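Local coordinates for protein NAD nucleotidase (Haemophilus influenzae, PDB 3ZTV) that degrades NAD to adenosine and nicotinamide riboside in the periplasm, acting as a zinc-dependent 5'-nucleotidase with additional NAD(P) pyrophosphatase activity, at residues A[373-378]-A[567-572]; A[437-442]-A[525-530]; A[448-453]-A[485-490]; A[471-476]-A[489-494]. All coordinates share one frame; numbering follows the deposited sequence.

Contact 1 of 4, residues A[373-378]-A[567-572]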
loop_
_atom_site.group_PDB
_atom_site.type_symbol
_atom_site.label_atom_id
_atom_site.label_comp_id
_atom_site.label_asym_id
_atom_site.label_seq_id
_atom_site.Cartn_x
_atom_site.Cartn_y
_atom_site.Cartn_z
ATOM N N ARG A 373 -32.517 5.946 37.136
ATOM C CA ARG A 373 -32.068 5.018 36.098
ATOM C C ARG A 373 -33.070 4.845 34.966
ATOM O O ARG A 373 -32.682 4.784 33.796
ATOM C CB ARG A 373 -31.718 3.657 36.696
ATOM C CG ARG A 373 -30.406 3.648 37.455
ATOM C CD ARG A 373 -30.220 2.339 38.194
ATOM N NE ARG A 373 -28.914 2.253 38.838
ATOM C CZ ARG A 373 -28.518 1.212 39.562
ATOM N NH1 ARG A 373 -29.327 0.175 39.723
ATOM N NH2 ARG A 373 -27.314 1.206 40.121
ATOM N N ILE A 374 -34.351 4.763 35.313
ATOM C CA ILE A 374 -35.410 4.552 34.327
ATOM C C ILE A 374 -36.372 5.738 34.329
ATOM O O ILE A 374 -36.871 6.132 35.385
ATOM C CB ILE A 374 -36.186 3.261 34.616
ATOM C CG1 ILE A 374 -35.231 2.064 34.648
ATOM C CG2 ILE A 374 -37.276 3.051 33.576
ATOM C CD1 ILE A 374 -35.881 0.769 35.075
ATOM N N PRO A 375 -36.635 6.318 33.148
ATOM C CA PRO A 375 -37.513 7.492 33.104
ATOM C C PRO A 375 -38.941 7.133 33.483
ATOM O O PRO A 375 -39.372 6.005 33.239
ATOM C CB PRO A 375 -37.468 7.915 31.630
ATOM C CG PRO A 375 -36.252 7.238 31.059
ATOM C CD PRO A 375 -36.123 5.959 31.814
ATOM N N ASN A 376 -39.651 8.089 34.081
ATOM C CA ASN A 376 -41.080 7.948 34.361
ATOM C C ASN A 376 -41.444 6.834 35.342
ATOM O O ASN A 376 -42.571 6.336 35.340
ATOM C CB ASN A 376 -41.869 7.802 33.054
ATOM C CG ASN A 376 -41.917 9.093 32.261
ATOM O OD1 ASN A 376 -42.171 10.164 32.817
ATOM N ND2 ASN A 376 -41.657 9.005 30.960
ATOM N N LYS A 377 -40.489 6.445 36.181
ATOM C CA LYS A 377 -40.769 5.518 37.269
ATOM C C LYS A 377 -40.876 6.281 38.587
ATOM O O LYS A 377 -40.374 7.397 38.705
ATOM C CB LYS A 377 -39.678 4.451 37.370
ATOM C CG LYS A 377 -39.759 3.373 36.299
ATOM C CD LYS A 377 -41.114 2.681 36.322
ATOM C CE LYS A 377 -41.163 1.505 35.358
ATOM N NZ LYS A 377 -41.013 0.194 36.053
ATOM N N ALA A 378 -41.534 5.677 39.571
ATOM C CA ALA A 378 -41.655 6.289 40.889
ATOM C C ALA A 378 -40.279 6.652 41.440
ATOM O O ALA A 378 -39.364 5.831 41.436
ATOM C CB ALA A 378 -42.381 5.352 41.844
ATOM N N VAL A 567 -33.880 9.835 25.429
ATOM C CA VAL A 567 -34.762 8.688 25.604
ATOM C C VAL A 567 -36.180 9.128 25.966
ATOM O O VAL A 567 -36.375 9.919 26.896
ATOM C CB VAL A 567 -34.255 7.730 26.708
ATOM C CG1 VAL A 567 -35.250 6.604 26.915
ATOM C CG2 VAL A 567 -32.884 7.177 26.342
ATOM N N LYS A 568 -37.158 8.623 25.219
ATOM C CA LYS A 568 -38.557 8.753 25.614
ATOM C C LYS A 568 -39.073 7.373 25.975
ATOM O O LYS A 568 -39.227 6.510 25.113
ATOM C CB LYS A 568 -39.426 9.371 24.511
ATOM C CG LYS A 568 -40.899 9.484 24.923
ATOM C CD LYS A 568 -41.735 10.314 23.957
ATOM C CE LYS A 568 -43.191 10.339 24.405
ATOM N NZ LYS A 568 -44.027 11.265 23.593
ATOM N N PHE A 569 -39.331 7.167 27.260
ATOM C CA PHE A 569 -39.751 5.866 27.748
ATOM C C PHE A 569 -41.178 5.940 28.277
ATOM O O PHE A 569 -41.464 6.665 29.233
ATOM C CB PHE A 569 -38.794 5.371 28.839
ATOM C CG PHE A 569 -39.099 3.984 29.335
ATOM C CD1 PHE A 569 -38.902 2.886 28.516
ATOM C CD2 PHE A 569 -39.574 3.774 30.622
ATOM C CE1 PHE A 569 -39.181 1.607 28.958
ATOM C CE2 PHE A 569 -39.855 2.489 31.073
ATOM C CZ PHE A 569 -39.654 1.407 30.242
ATOM N N ASN A 570 -42.067 5.192 27.637
ATOM C CA ASN A 570 -43.471 5.188 28.021
ATOM C C ASN A 570 -43.710 4.094 29.053
ATOM O O ASN A 570 -43.795 2.919 28.713
ATOM C CB ASN A 570 -44.355 4.986 26.787
ATOM C CG ASN A 570 -44.047 5.979 25.673
ATOM O OD1 ASN A 570 -43.875 5.600 24.512
ATOM N ND2 ASN A 570 -43.976 7.261 26.024
ATOM N N ALA A 571 -43.788 4.484 30.323
ATOM C CA ALA A 571 -43.957 3.524 31.406
ATOM C C ALA A 571 -45.360 2.932 31.379
ATOM O O ALA A 571 -46.315 3.602 30.990
ATOM C CB ALA A 571 -43.681 4.182 32.748
ATOM N N SER A 572 -45.481 1.672 31.782
ATOM C CA SER A 572 -46.781 1.014 31.797
ATOM C C SER A 572 -47.647 1.603 32.906
ATOM O O SER A 572 -47.193 1.763 34.041
ATOM C CB SER A 572 -46.625 -0.495 31.976
ATOM O OG SER A 572 -45.990 -0.795 33.204
#
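F569 fills the tight half of this contact, its ring lying against the CG2 methyl of I374 and the carbonyl O of P375. With CG anti to the backbone N (chi1 -176°), the ring points from the strand toward the turn. CE2 comes to 3.6 Å from the CG2 methyl of I374, an oblique approach of branched aliphatic to aromatic. At the ring's edge, close to its plane, the carbonyl O of P375 lies 3.4 Å from CD2, where the slightly positive rim of a phenyl group suits an oxygen. The pyrrolidine ring of P375 crosses the F569 side chain at about a right angle, its CG 3.9 Å from F569 CB, and the same CG reaches V567 CG1 more loosely at 4.3 Å. I374, P375, V567 and F569 are all buried and apolar; L458 of helix 443-460 also packs on I374 and F569, and F466 meets the F569 ring edge-to-face.

P375 and N376 are the central residues of a type II beta turn from I374 to K377, set against the outermost strand of a four-stranded sheet, 567-570. Proline accepts the phi of the first of these positions, and asparagine readily adopts the positive phi (64°) of the second.

Toward solvent the packing thins. N376 is exposed, yet its ND2 donates to F569 O at 2.9 Å, with an N-H...O angle of 159° and the acceptor in the plane of the side-chain amide. Beyond it, the small A571 puts CB 3.5 Å from N376 O, and K377 turns its ammonium to E478 in a salt bridge.

Contact 2 of 4, residues A[437-442]-A[525-530]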
loop_
_atom_site.group_PDB
_atom_site.type_symbol
_atom_site.label_atom_id
_atom_site.label_comp_id
_atom_site.label_asym_id
_atom_site.label_seq_id
_atom_site.Cartn_x
_atom_site.Cartn_y
_atom_site.Cartn_z
ATOM N N TYR A 437 -14.777 1.368 24.187
ATOM C CA TYR A 437 -14.664 0.168 23.359
ATOM C C TYR A 437 -15.579 0.354 22.144
ATOM O O TYR A 437 -16.711 0.827 22.300
ATOM C CB TYR A 437 -15.130 -1.052 24.169
ATOM C CG TYR A 437 -14.653 -2.374 23.608
ATOM C CD1 TYR A 437 -15.271 -2.952 22.507
ATOM C CD2 TYR A 437 -13.560 -3.028 24.162
ATOM C CE1 TYR A 437 -14.818 -4.152 21.980
ATOM C CE2 TYR A 437 -13.102 -4.222 23.640
ATOM C CZ TYR A 437 -13.738 -4.779 22.550
ATOM O OH TYR A 437 -13.291 -5.972 22.017
ATOM N N THR A 438 -15.123 0.002 20.941
ATOM C CA THR A 438 -15.985 0.151 19.762
ATOM C C THR A 438 -16.248 -1.152 19.024
ATOM O O THR A 438 -15.428 -2.072 19.041
ATOM C CB THR A 438 -15.450 1.197 18.735
ATOM O OG1 THR A 438 -14.244 0.716 18.121
ATOM C CG2 THR A 438 -15.191 2.542 19.398
ATOM N N TYR A 439 -17.402 -1.195 18.361
ATOM C CA TYR A 439 -17.761 -2.243 17.415
ATOM C C TYR A 439 -18.274 -1.601 16.137
ATOM O O TYR A 439 -18.843 -0.508 16.161
ATOM C CB TYR A 439 -18.892 -3.112 17.961
ATOM C CG TYR A 439 -18.529 -4.017 19.115
ATOM C CD1 TYR A 439 -17.640 -5.073 18.945
ATOM C CD2 TYR A 439 -19.111 -3.845 20.371
ATOM C CE1 TYR A 439 -17.319 -5.910 19.989
ATOM C CE2 TYR A 439 -18.798 -4.686 21.424
ATOM C CZ TYR A 439 -17.903 -5.720 21.222
ATOM O OH TYR A 439 -17.579 -6.555 22.257
ATOM N N LYS A 440 -18.085 -2.295 15.018
ATOM C CA LYS A 440 -18.670 -1.887 13.744
ATOM C C LYS A 440 -19.821 -2.852 13.489
ATOM O O LYS A 440 -19.594 -4.042 13.295
ATOM C CB LYS A 440 -17.630 -1.992 12.626
ATOM C CG LYS A 440 -18.111 -1.505 11.267
ATOM C CD LYS A 440 -18.203 0.008 11.214
ATOM C CE LYS A 440 -18.401 0.490 9.784
ATOM N NZ LYS A 440 -18.601 1.962 9.711
ATOM N N MET A 441 -21.053 -2.353 13.519
ATOM C CA MET A 441 -22.214 -3.233 13.612
ATOM C C MET A 441 -23.438 -2.661 12.905
ATOM O O MET A 441 -23.668 -1.453 12.913
ATOM C CB MET A 441 -22.537 -3.516 15.087
ATOM C CG MET A 441 -22.806 -2.262 15.914
ATOM S SD MET A 441 -22.919 -2.525 17.705
ATOM C CE MET A 441 -24.397 -3.524 17.824
ATOM N N GLU A 442 -24.220 -3.548 12.297
ATOM C CA GLU A 442 -25.422 -3.147 11.573
ATOM C C GLU A 442 -26.479 -2.519 12.481
ATOM O O GLU A 442 -26.560 -2.828 13.672
ATOM C CB GLU A 442 -26.028 -4.344 10.832
ATOM C CG GLU A 442 -25.231 -4.794 9.613
ATOM C CD GLU A 442 -24.065 -5.712 9.950
ATOM O OE1 GLU A 442 -23.811 -5.965 11.146
ATOM O OE2 GLU A 442 -23.397 -6.187 9.007
ATOM N N LYS A 525 -26.551 -8.638 25.871
ATOM C CA LYS A 525 -26.288 -9.891 25.162
ATOM C C LYS A 525 -25.636 -9.693 23.799
ATOM O O LYS A 525 -24.672 -10.385 23.457
ATOM C CB LYS A 525 -27.576 -10.715 25.018
ATOM C CG LYS A 525 -28.128 -11.231 26.339
ATOM C CD LYS A 525 -29.378 -12.076 26.138
ATOM C CE LYS A 525 -29.946 -12.545 27.471
ATOM N NZ LYS A 525 -31.295 -13.154 27.320
ATOM N N THR A 526 -26.154 -8.751 23.020
ATOM C CA THR A 526 -25.644 -8.518 21.675
ATOM C C THR A 526 -24.154 -8.163 21.677
ATOM O O THR A 526 -23.399 -8.684 20.857
ATOM C CB THR A 526 -26.478 -7.456 20.914
ATOM O OG1 THR A 526 -27.777 -7.990 20.614
ATOM C CG2 THR A 526 -25.797 -7.059 19.624
ATOM N N PHE A 527 -23.727 -7.286 22.583
ATOM C CA PHE A 527 -22.302 -6.955 22.686
ATOM C C PHE A 527 -21.488 -8.197 23.058
ATOM O O PHE A 527 -20.379 -8.397 22.562
ATOM C CB PHE A 527 -22.046 -5.859 23.726
ATOM C CG PHE A 527 -22.429 -4.466 23.278
ATOM C CD1 PHE A 527 -22.501 -4.126 21.935
ATOM C CD2 PHE A 527 -22.692 -3.485 24.223
ATOM C CE1 PHE A 527 -22.845 -2.833 21.548
ATOM C CE2 PHE A 527 -23.031 -2.199 23.846
ATOM C CZ PHE A 527 -23.109 -1.870 22.508
ATOM N N GLY A 528 -22.036 -9.016 23.949
ATOM C CA GLY A 528 -21.382 -10.248 24.352
ATOM C C GLY A 528 -21.095 -11.172 23.184
ATOM O O GLY A 528 -20.075 -11.860 23.158
ATOM N N LYS A 529 -21.997 -11.186 22.209
ATOM C CA LYS A 529 -21.832 -12.032 21.030
ATOM C C LYS A 529 -20.866 -11.438 20.002
ATOM O O LYS A 529 -20.212 -12.175 19.257
ATOM C CB LYS A 529 -23.186 -12.341 20.390
ATOM C CG LYS A 529 -24.045 -13.275 21.232
ATOM C CD LYS A 529 -25.444 -13.434 20.658
ATOM C CE LYS A 529 -26.372 -14.095 21.668
ATOM N NZ LYS A 529 -27.783 -14.159 21.188
ATOM N N LEU A 530 -20.770 -10.111 19.959
ATOM C CA LEU A 530 -19.853 -9.458 19.029
ATOM C C LEU A 530 -18.409 -9.576 19.511
ATOM O O LEU A 530 -17.477 -9.573 18.709
ATOM C CB LEU A 530 -20.206 -7.980 18.844
ATOM C CG LEU A 530 -21.652 -7.600 18.517
ATOM C CD1 LEU A 530 -21.724 -6.136 18.131
ATOM C CD2 LEU A 530 -22.226 -8.471 17.413
#
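Y439 OH is hydrogen-bonded to A518 O, outside these segments, and lies 3.4 Å from F527 O across the contact, a close approach only. This is helix-on-sheet packing: strand 435-442, inside a five-stranded mixed sheet of the C-terminal domain, has the short helix 525-530 across it, the two segment axes at 90° and 10.4 Å apart. Tyrosine suits the place because its ring can be buried while its hydroxyl reaches a backbone carbonyl.

L530 lays its CB over one face of the Y439 ring, a CH-pi contact 3.9 Å from the centroid, while Y437 CD1 covers the opposite face toward the rim. The F527 ring is inclined to that of Y439 by 28° but slid well aside, so the two barely overlap and meet mainly through Y439 CD2 and F527 CD1. Flexible and unbranched at CB, M441 threads in beside them. Its CG sits between backbone N and carbonyl carbon (chi1 58°), and the chain bends at chi3, so CE comes against L530 CD1. The sulfur makes a Met-aromatic contact in the plane of the F527 ring, at its edge, with SD 3.9 Å from CE1.

Contact 3 of 4, residues A[448-453]-A[485-490]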
loop_
_atom_site.group_PDB
_atom_site.type_symbol
_atom_site.label_atom_id
_atom_site.label_comp_id
_atom_site.label_asym_id
_atom_site.label_seq_id
_atom_site.Cartn_x
_atom_site.Cartn_y
_atom_site.Cartn_z
ATOM N N GLN A 448 -31.177 -4.330 18.583
ATOM C CA GLN A 448 -31.201 -5.492 19.460
ATOM C C GLN A 448 -30.496 -5.252 20.798
ATOM O O GLN A 448 -30.973 -5.688 21.839
ATOM C CB GLN A 448 -30.623 -6.728 18.767
ATOM C CG GLN A 448 -30.876 -8.000 19.546
ATOM C CD GLN A 448 -32.358 -8.272 19.748
ATOM O OE1 GLN A 448 -33.107 -8.442 18.782
ATOM N NE2 GLN A 448 -32.788 -8.314 21.004
ATOM N N VAL A 449 -29.359 -4.563 20.785
ATOM C CA VAL A 449 -28.671 -4.341 22.053
ATOM C C VAL A 449 -29.479 -3.421 22.978
ATOM O O VAL A 449 -29.480 -3.620 24.192
ATOM C CB VAL A 449 -27.198 -3.868 21.886
ATOM C CG1 VAL A 449 -27.126 -2.420 21.468
ATOM C CG2 VAL A 449 -26.421 -4.087 23.184
ATOM N N LEU A 450 -30.182 -2.438 22.413
ATOM C CA LEU A 450 -31.086 -1.600 23.209
ATOM C C LEU A 450 -32.206 -2.447 23.800
ATOM O O LEU A 450 -32.568 -2.285 24.968
ATOM C CB LEU A 450 -31.680 -0.461 22.376
ATOM C CG LEU A 450 -30.686 0.585 21.862
ATOM C CD1 LEU A 450 -31.382 1.603 20.963
ATOM C CD2 LEU A 450 -29.979 1.278 23.023
ATOM N N GLU A 451 -32.748 -3.356 22.996
ATOM C CA GLU A 451 -33.786 -4.259 23.488
ATOM C C GLU A 451 -33.244 -5.130 24.630
ATOM O O GLU A 451 -33.907 -5.323 25.656
ATOM C CB GLU A 451 -34.339 -5.128 22.353
ATOM C CG GLU A 451 -35.062 -4.366 21.229
ATOM C CD GLU A 451 -36.518 -4.018 21.547
ATOM O OE1 GLU A 451 -37.035 -4.439 22.606
ATOM O OE2 GLU A 451 -37.149 -3.332 20.706
ATOM N N ASP A 452 -32.036 -5.658 24.446
ATOM C CA ASP A 452 -31.397 -6.483 25.472
ATOM C C ASP A 452 -31.265 -5.717 26.785
ATOM O O ASP A 452 -31.620 -6.220 27.860
ATOM C CB ASP A 452 -29.994 -6.921 25.031
ATOM C CG ASP A 452 -29.995 -7.798 23.783
ATOM O OD1 ASP A 452 -31.018 -8.442 23.470
ATOM O OD2 ASP A 452 -28.939 -7.860 23.115
ATOM N N ALA A 453 -30.736 -4.501 26.695
ATOM C CA ALA A 453 -30.470 -3.706 27.886
ATOM C C ALA A 453 -31.753 -3.365 28.640
ATOM O O ALA A 453 -31.805 -3.477 29.868
ATOM C CB ALA A 453 -29.701 -2.455 27.523
ATOM N N LYS A 485 -41.123 -6.725 21.160
ATOM C CA LYS A 485 -40.232 -5.566 21.072
ATOM C C LYS A 485 -40.742 -4.358 21.854
ATOM O O LYS A 485 -41.945 -4.081 21.879
ATOM C CB LYS A 485 -40.027 -5.169 19.610
ATOM C CG LYS A 485 -39.467 -6.281 18.737
ATOM C CD LYS A 485 -38.041 -6.655 19.146
ATOM C CE LYS A 485 -37.489 -7.772 18.266
ATOM N NZ LYS A 485 -36.025 -7.996 18.469
ATOM N N ARG A 486 -39.825 -3.634 22.490
ATOM C CA ARG A 486 -40.174 -2.409 23.203
ATOM C C ARG A 486 -39.905 -1.138 22.387
ATOM O O ARG A 486 -40.507 -0.097 22.644
ATOM C CB ARG A 486 -39.431 -2.328 24.545
ATOM C CG ARG A 486 -39.820 -3.393 25.560
ATOM C CD ARG A 486 -39.203 -3.096 26.925
ATOM N NE ARG A 486 -39.665 -4.029 27.954
ATOM C CZ ARG A 486 -39.143 -5.235 28.165
ATOM N NH1 ARG A 486 -38.134 -5.674 27.422
ATOM N NH2 ARG A 486 -39.634 -6.008 29.129
ATOM N N LEU A 487 -38.994 -1.211 21.422
ATOM C CA LEU A 487 -38.641 -0.018 20.654
ATOM C C LEU A 487 -39.782 0.482 19.774
ATOM O O LEU A 487 -40.461 -0.301 19.110
ATOM C CB LEU A 487 -37.385 -0.249 19.811
ATOM C CG LEU A 487 -36.057 -0.267 20.579
ATOM C CD1 LEU A 487 -34.931 -0.716 19.663
ATOM C CD2 LEU A 487 -35.749 1.096 21.175
ATOM N N VAL A 488 -39.965 1.800 19.780
ATOM C CA VAL A 488 -40.981 2.469 18.970
ATOM C C VAL A 488 -40.326 3.193 17.795
ATOM O O VAL A 488 -40.792 3.108 16.660
ATOM C CB VAL A 488 -41.791 3.472 19.818
ATOM C CG1 VAL A 488 -42.708 4.322 18.942
ATOM C CG2 VAL A 488 -42.595 2.732 20.873
ATOM N N SER A 489 -39.235 3.902 18.077
ATOM C CA SER A 489 -38.491 4.610 17.042
ATOM C C SER A 489 -37.024 4.728 17.449
ATOM O O SER A 489 -36.716 4.822 18.636
ATOM C CB SER A 489 -39.091 6.004 16.828
ATOM O OG SER A 489 -38.893 6.837 17.956
ATOM N N VAL A 490 -36.130 4.732 16.460
ATOM C CA VAL A 490 -34.701 4.937 16.704
ATOM C C VAL A 490 -34.128 5.842 15.622
ATOM O O VAL A 490 -34.310 5.583 14.430
ATOM C CB VAL A 490 -33.916 3.613 16.723
ATOM C CG1 VAL A 490 -32.441 3.878 16.998
ATOM C CG2 VAL A 490 -34.491 2.660 17.757
HETATM O O HOH W 1 -35.787 -8.759 21.228
HETATM O O HOH W 2 -36.616 -4.537 25.338
#
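E451 reaches from helix 443-460 and presents its carboxylate to the backbone of R486 and L487. Its CG is anti to the carbonyl carbon, and the chain bends at chi2 (-82°), swinging CD toward the backbone of 485-487. OE1 accepts from R486 N at 2.9 Å through its syn lone pair, almost straight at 175°. OE2 takes the L487 N-H at 2.9 Å, also on the syn side but 33° out of the carboxylate plane. Glutamate suits the place: its two oxygens can serve two successive amides where the chain enters strand 487-493.

The L487 side chain crosses that of E451 obliquely, laying CB 3.2 Å from OE2 and turning CD1 toward L450 CB. Q448 and K485 cross at about a right angle, with K485 NZ 3.0 Å from Q448 OE1 but poorly angled for a hydrogen bond; a water accepting from Q448 NE2 and K485 NZ links them instead. NE2 also bonds D452 OD1, one turn further along the helix, at 3.0 Å. A second water donates to E451 O and OE1 and accepts from R486 NH1; the arginine's NE is taken by E478 O, beside strand 472-477.

K485 NZ, 5.3 Å from E451 OE2, and R486 NH1, 5.1 Å from OE1, are near the buried carboxylate without touching it, while two amides and a water bond it directly; together they would be expected to favour its ionised form.

Contact 4 of 4, residues A[471-476]-A[489-494]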
loop_
_atom_site.group_PDB
_atom_site.type_symbol
_atom_site.label_atom_id
_atom_site.label_comp_id
_atom_site.label_asym_id
_atom_site.label_seq_id
_atom_site.Cartn_x
_atom_site.Cartn_y
_atom_site.Cartn_z
ATOM N N GLY A 471 -25.723 10.755 19.944
ATOM C CA GLY A 471 -25.767 10.509 18.509
ATOM C C GLY A 471 -26.830 9.488 18.128
ATOM O O GLY A 471 -26.997 9.155 16.948
ATOM N N ILE A 472 -27.531 8.977 19.140
ATOM C CA ILE A 472 -28.661 8.070 18.957
ATOM C C ILE A 472 -29.723 8.448 19.974
ATOM O O ILE A 472 -29.406 8.801 21.106
ATOM C CB ILE A 472 -28.260 6.578 19.125
ATOM C CG1 ILE A 472 -29.445 5.662 18.796
ATOM C CG2 ILE A 472 -27.718 6.319 20.529
ATOM C CD1 ILE A 472 -29.084 4.193 18.608
ATOM N N ARG A 473 -30.985 8.408 19.557
ATOM C CA ARG A 473 -32.092 8.681 20.461
ATOM C C ARG A 473 -33.220 7.728 20.115
ATOM O O ARG A 473 -33.337 7.291 18.969
ATOM C CB ARG A 473 -32.540 10.145 20.368
ATOM C CG ARG A 473 -33.136 10.546 19.033
ATOM C CD ARG A 473 -33.356 12.049 18.969
ATOM N NE ARG A 473 -34.064 12.440 17.752
ATOM C CZ ARG A 473 -34.183 13.695 17.328
ATOM N NH1 ARG A 473 -33.629 14.685 18.015
ATOM N NH2 ARG A 473 -34.852 13.959 16.211
ATOM N N TYR A 474 -34.032 7.381 21.106
ATOM C CA TYR A 474 -35.078 6.402 20.859
ATOM C C TYR A 474 -36.292 6.605 21.754
ATOM O O TYR A 474 -36.219 7.262 22.797
ATOM C CB TYR A 474 -34.529 4.965 20.989
ATOM C CG TYR A 474 -34.185 4.555 22.405
ATOM C CD1 TYR A 474 -32.921 4.791 22.942
ATOM C CD2 TYR A 474 -35.128 3.928 23.209
ATOM C CE1 TYR A 474 -32.614 4.410 24.254
ATOM C CE2 TYR A 474 -34.833 3.545 24.513
ATOM C CZ TYR A 474 -33.579 3.790 25.031
ATOM O OH TYR A 474 -33.314 3.410 26.335
ATOM N N GLU A 475 -37.414 6.060 21.294
ATOM C CA GLU A 475 -38.625 5.958 22.089
ATOM C C GLU A 475 -38.913 4.478 22.274
ATOM O O GLU A 475 -38.700 3.670 21.365
ATOM C CB GLU A 475 -39.812 6.638 21.393
ATOM C CG GLU A 475 -41.129 6.505 22.167
ATOM C CD GLU A 475 -42.271 7.325 21.589
ATOM O OE1 GLU A 475 -42.033 8.169 20.698
ATOM O OE2 GLU A 475 -43.418 7.115 22.043
ATOM N N ALA A 476 -39.387 4.126 23.462
ATOM C CA ALA A 476 -39.687 2.735 23.774
ATOM C C ALA A 476 -40.858 2.650 24.745
ATOM O O ALA A 476 -41.129 3.597 25.483
ATOM C CB ALA A 476 -38.456 2.044 24.363
ATOM N N SER A 489 -39.235 3.902 18.077
ATOM C CA SER A 489 -38.491 4.610 17.042
ATOM C C SER A 489 -37.024 4.728 17.449
ATOM O O SER A 489 -36.716 4.822 18.636
ATOM C CB SER A 489 -39.091 6.004 16.828
ATOM O OG SER A 489 -38.893 6.837 17.956
ATOM N N VAL A 490 -36.130 4.732 16.460
ATOM C CA VAL A 490 -34.701 4.937 16.704
ATOM C C VAL A 490 -34.128 5.842 15.622
ATOM O O VAL A 490 -34.310 5.583 14.430
ATOM C CB VAL A 490 -33.916 3.613 16.723
ATOM C CG1 VAL A 490 -32.441 3.878 16.998
ATOM C CG2 VAL A 490 -34.491 2.660 17.757
ATOM N N GLU A 491 -33.467 6.914 16.047
ATOM C CA GLU A 491 -32.812 7.839 15.137
ATOM C C GLU A 491 -31.329 7.938 15.454
ATOM O O GLU A 491 -30.914 7.820 16.614
ATOM C CB GLU A 491 -33.434 9.230 15.240
ATOM C CG GLU A 491 -34.916 9.296 14.912
ATOM C CD GLU A 491 -35.525 10.596 15.380
ATOM O OE1 GLU A 491 -35.498 11.570 14.599
ATOM O OE2 GLU A 491 -36.000 10.649 16.534
ATOM N N VAL A 492 -30.541 8.168 14.409
ATOM C CA VAL A 492 -29.110 8.405 14.545
ATOM C C VAL A 492 -28.742 9.745 13.906
ATOM O O VAL A 492 -29.231 10.084 12.822
ATOM C CB VAL A 492 -28.299 7.272 13.900
ATOM C CG1 VAL A 492 -26.805 7.597 13.910
ATOM C CG2 VAL A 492 -28.578 5.954 14.609
ATOM N N LEU A 493 -27.897 10.512 14.585
ATOM C CA LEU A 493 -27.455 11.814 14.103
ATOM C C LEU A 493 -26.485 11.672 12.930
ATOM O O LEU A 493 -25.444 11.018 13.041
ATOM C CB LEU A 493 -26.797 12.594 15.245
ATOM C CG LEU A 493 -26.317 14.021 14.976
ATOM C CD1 LEU A 493 -27.433 14.869 14.383
ATOM C CD2 LEU A 493 -25.777 14.655 16.250
ATOM N N ASN A 494 -26.838 12.270 11.796
ATOM C CA ASN A 494 -25.934 12.310 10.654
ATOM C C ASN A 494 -24.755 13.218 10.975
ATOM O O ASN A 494 -24.919 14.424 11.145
ATOM C CB ASN A 494 -26.663 12.796 9.399
ATOM C CG ASN A 494 -25.807 12.697 8.147
ATOM O OD1 ASN A 494 -24.628 13.054 8.155
ATOM N ND2 ASN A 494 -26.398 12.203 7.065
#
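I472 and V490 meet at the apolar centre of this strand pair, the isoleucine's CD1 resting 3.7 Å from V490 CG1 in an oblique approach. The isoleucine's CG1 is anti to the backbone N (chi1 -175°), beside the carbonyl carbon, and also reaches V492 CG2. Y474 lies on the same face, its CB against V490 CG2; its ring extends beyond the strand pair, and its hydroxyl bonds P467 O. Beta-branched I472, V490 and V492 suit extended strands; V446 of helix 443-460 packs on I472, its L450 and M454 on Y474, and I503 on both valines.

Between the side chains runs the backbone ladder. R473 and E491 form a hydrogen-bonded pair, with E491 N giving to R473 O at 2.9 Å and R473 N to E491 O at 3.0 Å. E475 N likewise donates to S489 O, whereas the return bond from S489 N to E475 O is weak. At the other end the O of G471, a residue at positive phi, accepts from L493 N at 2.9 Å.

On the opposite, partly exposed face R473, extended from CG to NE, grips E491 side-on in a salt bridge of two hydrogen bonds: NE reaches OE2 at 2.9 Å and NH2 reaches OE1 at 3.0 Å. Long and oppositely charged, the two suit facing positions there. Both oxygens are met from above the carboxylate plane, the flat groups being inclined by 58°. W500 adds a cation-pi contact to R473.

The whole is an antiparallel beta hairpin, with a classic beta bulge where V488 and S489 both face E475, and one side packed on a helix.

In the fold
Contacts 1, 3 and 4 meet on one four-stranded sheet of the C-terminal part. Strand 472-477 is shared ground: on one side it pairs with 487-493 in contact 4, on the other with 567-570, where N570 N lies 2.8 Å from A476 O. Contacts 3 and 4 share S489 and V490, their centres 11 Å apart. Contact 2 joins contact 3 through T526 OG1, 2.8 Å from D452 OD2, and helix 443-460 follows strand 435-442 directly. The bound adenosine lies about 11 Å from the side chains of both I374 and F527, while contact 1 includes R373, probably a substrate-binding residue, and Y439 borders A518, probably another.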